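Local coordinates for protein ATP-dependent DNA helicase RecQ (PDB 3IUO) that probably uses ATP hydrolysis to translocate 3'-5' and unwind duplex DNA, the fragment here being the C-terminal part of the helicase, at residues D80-E83 with Y84-S88; L93-A96 with M97-L100. All coordinates share one frame; numbering follows the deposited sequence.

Interactions 1 and 2 are local side-chain clusters on two consecutive helices, 75-87 and 93-100, with centres about 11 Å apart on the same side of the chain's centre. Y84 joins them. Its OH packs 3.3 Å from A96 CA, its CG lies 3.6 Å from L100 CD1, and its CE1 lies 3.6 Å from E99 CB, so one aromatic ring from interaction 1 lies against one side of helix 93-100. Both helices also pack on helix 106-121. The contacts thus belong to an all-helical cluster that joins helices 75-87, 93-100 and 106-121 in the C-terminal fragment, which lacks the helicase motor domains.

Interaction 1: D80-E83 with Y84-S88; sequences DIFE and YFKES
K86 reaches back one helical turn over the face of the F82 ring, in a cation-pi arrangement. In the model NZ sits implausibly close to CD2 and CE2 of that ring, so the exact depth of the approach is doubtful; K86 CE, 4.1 Å from the F82 ring centroid and 17° off the ring normal, is a more reasonable CH-pi neighbour. K86 runs extended until a bend at its last torsion (chi4 69°), which turns the ammonium toward the phenyl group. On another side of the helix I81 and F85 lie alongside each other, I81 CG2 meeting F85 CE2 at 3.6 Å. Y84 CD2 stands over the centre of the F85 ring. Beneath them run successive i+4 helix bonds, among them F85 N to I81 O at 3.0 Å and K86 N to F82 O at 2.9 Å. Just past the last helical residue, S88 donates from N and OG to F85 O, both from the same face of that carbonyl, OG at 2.8 Å. Further out, I81, F82 and F85 touch helix 106-121 through V112, K115, E119 and R113. E83 OE2 and E87 OE1 carry like charges 4.3 Å apart on an exposed flank, where solvent probably screens them. K86, turned to F82, makes no salt bridge with E83. The helix is thus two-sided: I81, Y84 and F85 turn to neighbouring helices, while E83, K86 and E87 form a charged outer side.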
# COMPACT_ATOMS: atom_id res chain seq x y z
N ASP B 80 11.50 -15.06 -2.05
CA ASP B 80 11.39 -14.49 -0.71
C ASP B 80 10.60 -13.17 -0.68
O ASP B 80 9.76 -12.98 0.18
CB ASP B 80 12.78 -14.32 -0.08
CG ASP B 80 13.44 -15.67 0.20
OD1 ASP B 80 12.72 -16.67 0.38
OD2 ASP B 80 14.68 -15.73 0.24
N ILE B 81 10.85 -12.30 -1.65
CA ILE B 81 10.11 -11.04 -1.72
C ILE B 81 8.64 -11.31 -2.07
O ILE B 81 7.75 -10.70 -1.51
CB ILE B 81 10.75 -10.05 -2.73
CG1 ILE B 81 12.19 -9.69 -2.31
CG2 ILE B 81 9.94 -8.76 -2.82
CD1 ILE B 81 13.00 -9.14 -3.48
N PHE B 82 8.40 -12.26 -2.99
CA PHE B 82 7.02 -12.57 -3.42
C PHE B 82 6.27 -13.09 -2.21
O PHE B 82 5.10 -12.72 -1.96
CB PHE B 82 7.07 -13.56 -4.60
CG PHE B 82 5.84 -13.59 -5.51
CD1 PHE B 82 5.06 -12.50 -5.76
CD2 PHE B 82 5.57 -14.76 -6.23
CE1 PHE B 82 3.92 -12.58 -6.63
CE2 PHE B 82 4.47 -14.84 -7.11
CZ PHE B 82 3.65 -13.73 -7.30
N GLU B 83 6.92 -13.98 -1.45
CA GLU B 83 6.31 -14.51 -0.23
C GLU B 83 6.01 -13.43 0.78
O GLU B 83 4.93 -13.44 1.41
CB GLU B 83 7.18 -15.59 0.41
CG GLU B 83 6.36 -16.49 1.27
CD GLU B 83 5.47 -17.48 0.47
OE1 GLU B 83 5.55 -17.56 -0.79
OE2 GLU B 83 4.68 -18.21 1.11
N TYR B 84 6.93 -12.48 0.92
CA TYR B 84 6.67 -11.32 1.76
C TYR B 84 5.35 -10.63 1.36
O TYR B 84 4.48 -10.37 2.21
CB TYR B 84 7.84 -10.31 1.74
CG TYR B 84 7.41 -9.00 2.32
CD1 TYR B 84 7.42 -8.80 3.70
CD2 TYR B 84 6.88 -8.00 1.49
CE1 TYR B 84 6.93 -7.60 4.25
CE2 TYR B 84 6.39 -6.82 2.01
CZ TYR B 84 6.43 -6.61 3.38
OH TYR B 84 5.96 -5.44 3.91
N PHE B 85 5.17 -10.37 0.07
CA PHE B 85 3.94 -9.69 -0.34
C PHE B 85 2.68 -10.54 -0.12
O PHE B 85 1.62 -10.04 0.31
CB PHE B 85 4.06 -9.15 -1.78
CG PHE B 85 4.88 -7.89 -1.86
CD1 PHE B 85 4.38 -6.70 -1.30
CD2 PHE B 85 6.14 -7.90 -2.44
CE1 PHE B 85 5.16 -5.52 -1.31
CE2 PHE B 85 6.93 -6.73 -2.49
CZ PHE B 85 6.43 -5.54 -1.93
N LYS B 86 2.79 -11.83 -0.41
CA LYS B 86 1.66 -12.72 -0.21
C LYS B 86 1.19 -12.74 1.24
O LYS B 86 0.00 -12.87 1.48
CB LYS B 86 2.01 -14.15 -0.64
CG LYS B 86 2.04 -14.29 -2.12
CD LYS B 86 2.57 -15.68 -2.50
CE LYS B 86 2.34 -15.96 -3.96
NZ LYS B 86 3.22 -15.06 -4.71
N GLU B 87 2.13 -12.61 2.17
CA GLU B 87 1.83 -12.65 3.60
C GLU B 87 1.58 -11.28 4.23
O GLU B 87 1.17 -11.19 5.36
CB GLU B 87 2.94 -13.37 4.37
CG GLU B 87 3.06 -14.85 3.96
CD GLU B 87 1.75 -15.64 4.11
OE1 GLU B 87 1.37 -16.37 3.15
OE2 GLU B 87 1.08 -15.56 5.17
N SER B 88 1.86 -10.22 3.47
CA SER B 88 1.73 -8.86 4.02
C SER B 88 0.27 -8.43 4.16
O SER B 88 -0.65 -9.02 3.56
CB SER B 88 2.47 -7.89 3.10
OG SER B 88 1.77 -7.75 1.88

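Interaction 2: L93-A96 with M97-L100; sequences LEEA and MQEL
L93 and M97, the latter a selenomethionine here, lie side by side and point the same way, L93 CD1 meeting M97 CG at 4.2 Å. Placing CG anti to the backbone N (chi1 -178°) helps direct the L93 isobutyl group alongside M97, whereas the M97 chain folds at chi2 and chi3 and carries its selenium away from the leucine. A96, buried, belongs to the same apolar side, though its CB makes only a distant 4.4 Å approach to L100 CD1. The backbone is tighter: M97 N binds L93 O at 2.8 Å, and L100 N makes a short 2.6 Å bond to A96 O, bent to 136° in the last turn of the helix.

The polar flank is looser and wet. Q98 NE2 donates to E99 OE2 at 3.0 Å, nearly in its own amide plane but on the anti side, 26° out of the carboxylate plane. E95 bends at chi2 and brings OE1 alongside the Q98 amide, their planes almost perpendicular. One water donates to E95 OE1 at 2.7 Å and also to E99 OE2, which probably screens these two like-charged oxygens, 4.8 Å apart. A second water donates to E95 OE1 at 2.6 Å and takes a weak bond from Q98 NE2.

S92, directly before the helix, accepts through OG from E95 N, as an N-cap does, and the E95 side packs on Y58 of the second subunit. L93, A96 and M97 meet I109 of helix 106-121; the other neighbour of helix 93-100 is helix 75-87, where F85 touches A96.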
# COMPACT_ATOMS: atom_id res chain seq x y z
N LEU B 93 5.55 0.21 -0.16
CA LEU B 93 6.99 0.06 -0.35
C LEU B 93 7.75 0.38 0.95
O LEU B 93 8.72 -0.29 1.27
CB LEU B 93 7.52 0.96 -1.48
CG LEU B 93 9.02 0.84 -1.81
CD1 LEU B 93 9.44 -0.57 -2.24
CD2 LEU B 93 9.48 1.85 -2.88
N GLU B 94 7.29 1.39 1.67
CA GLU B 94 7.90 1.79 2.96
C GLU B 94 7.93 0.63 3.94
O GLU B 94 8.97 0.35 4.57
CB GLU B 94 7.21 3.01 3.59
CG GLU B 94 7.91 3.52 4.86
CD GLU B 94 7.30 4.81 5.43
OE1 GLU B 94 6.81 5.65 4.65
OE2 GLU B 94 7.35 4.99 6.67
N GLU B 95 6.81 -0.08 4.07
CA GLU B 95 6.76 -1.22 4.97
C GLU B 95 7.61 -2.37 4.47
O GLU B 95 8.32 -3.02 5.26
CB GLU B 95 5.32 -1.67 5.21
CG GLU B 95 4.48 -0.62 5.93
CD GLU B 95 4.98 -0.26 7.32
OE1 GLU B 95 5.31 -1.19 8.10
OE2 GLU B 95 5.00 0.96 7.63
N ALA B 96 7.60 -2.59 3.14
CA ALA B 96 8.43 -3.65 2.54
C ALA B 96 9.92 -3.41 2.82
O ALA B 96 10.64 -4.32 3.20
CB ALA B 96 8.17 -3.79 1.03
N MSE B 97 10.35 -2.16 2.64
CA MSE B 97 11.75 -1.75 2.91
C MSE B 97 12.15 -1.95 4.37
O MSE B 97 13.30 -2.32 4.66
CB MSE B 97 11.96 -0.28 2.50
CG MSE B 97 12.01 0.02 1.02
SE MSE B 97 13.58 -0.74 0.21
CE MSE B 97 14.99 0.34 1.05
N GLN B 98 11.22 -1.67 5.29
CA GLN B 98 11.47 -1.84 6.73
C GLN B 98 11.68 -3.32 7.01
O GLN B 98 12.56 -3.71 7.78
CB GLN B 98 10.26 -1.32 7.50
CG GLN B 98 10.39 -1.27 9.01
CD GLN B 98 9.10 -0.82 9.64
OE1 GLN B 98 8.93 0.35 9.97
NE2 GLN B 98 8.15 -1.75 9.79
N GLU B 99 10.88 -4.15 6.35
CA GLU B 99 10.92 -5.59 6.59
C GLU B 99 12.02 -6.30 5.79
O GLU B 99 12.61 -7.28 6.29
CB GLU B 99 9.55 -6.23 6.35
CG GLU B 99 8.38 -5.66 7.21
CD GLU B 99 8.64 -5.69 8.73
OE1 GLU B 99 9.25 -6.66 9.21
OE2 GLU B 99 8.22 -4.75 9.44
N LEU B 100 12.34 -5.79 4.59
CA LEU B 100 13.23 -6.48 3.63
C LEU B 100 14.53 -5.74 3.23
O LEU B 100 15.36 -6.32 2.53
CB LEU B 100 12.49 -6.82 2.35
CG LEU B 100 11.20 -7.64 2.39
CD1 LEU B 100 10.46 -7.50 1.07
CD2 LEU B 100 11.47 -9.10 2.69
O HOH W 1 5.42 -3.89 8.21
O HOH W 2 5.01 -0.93 10.66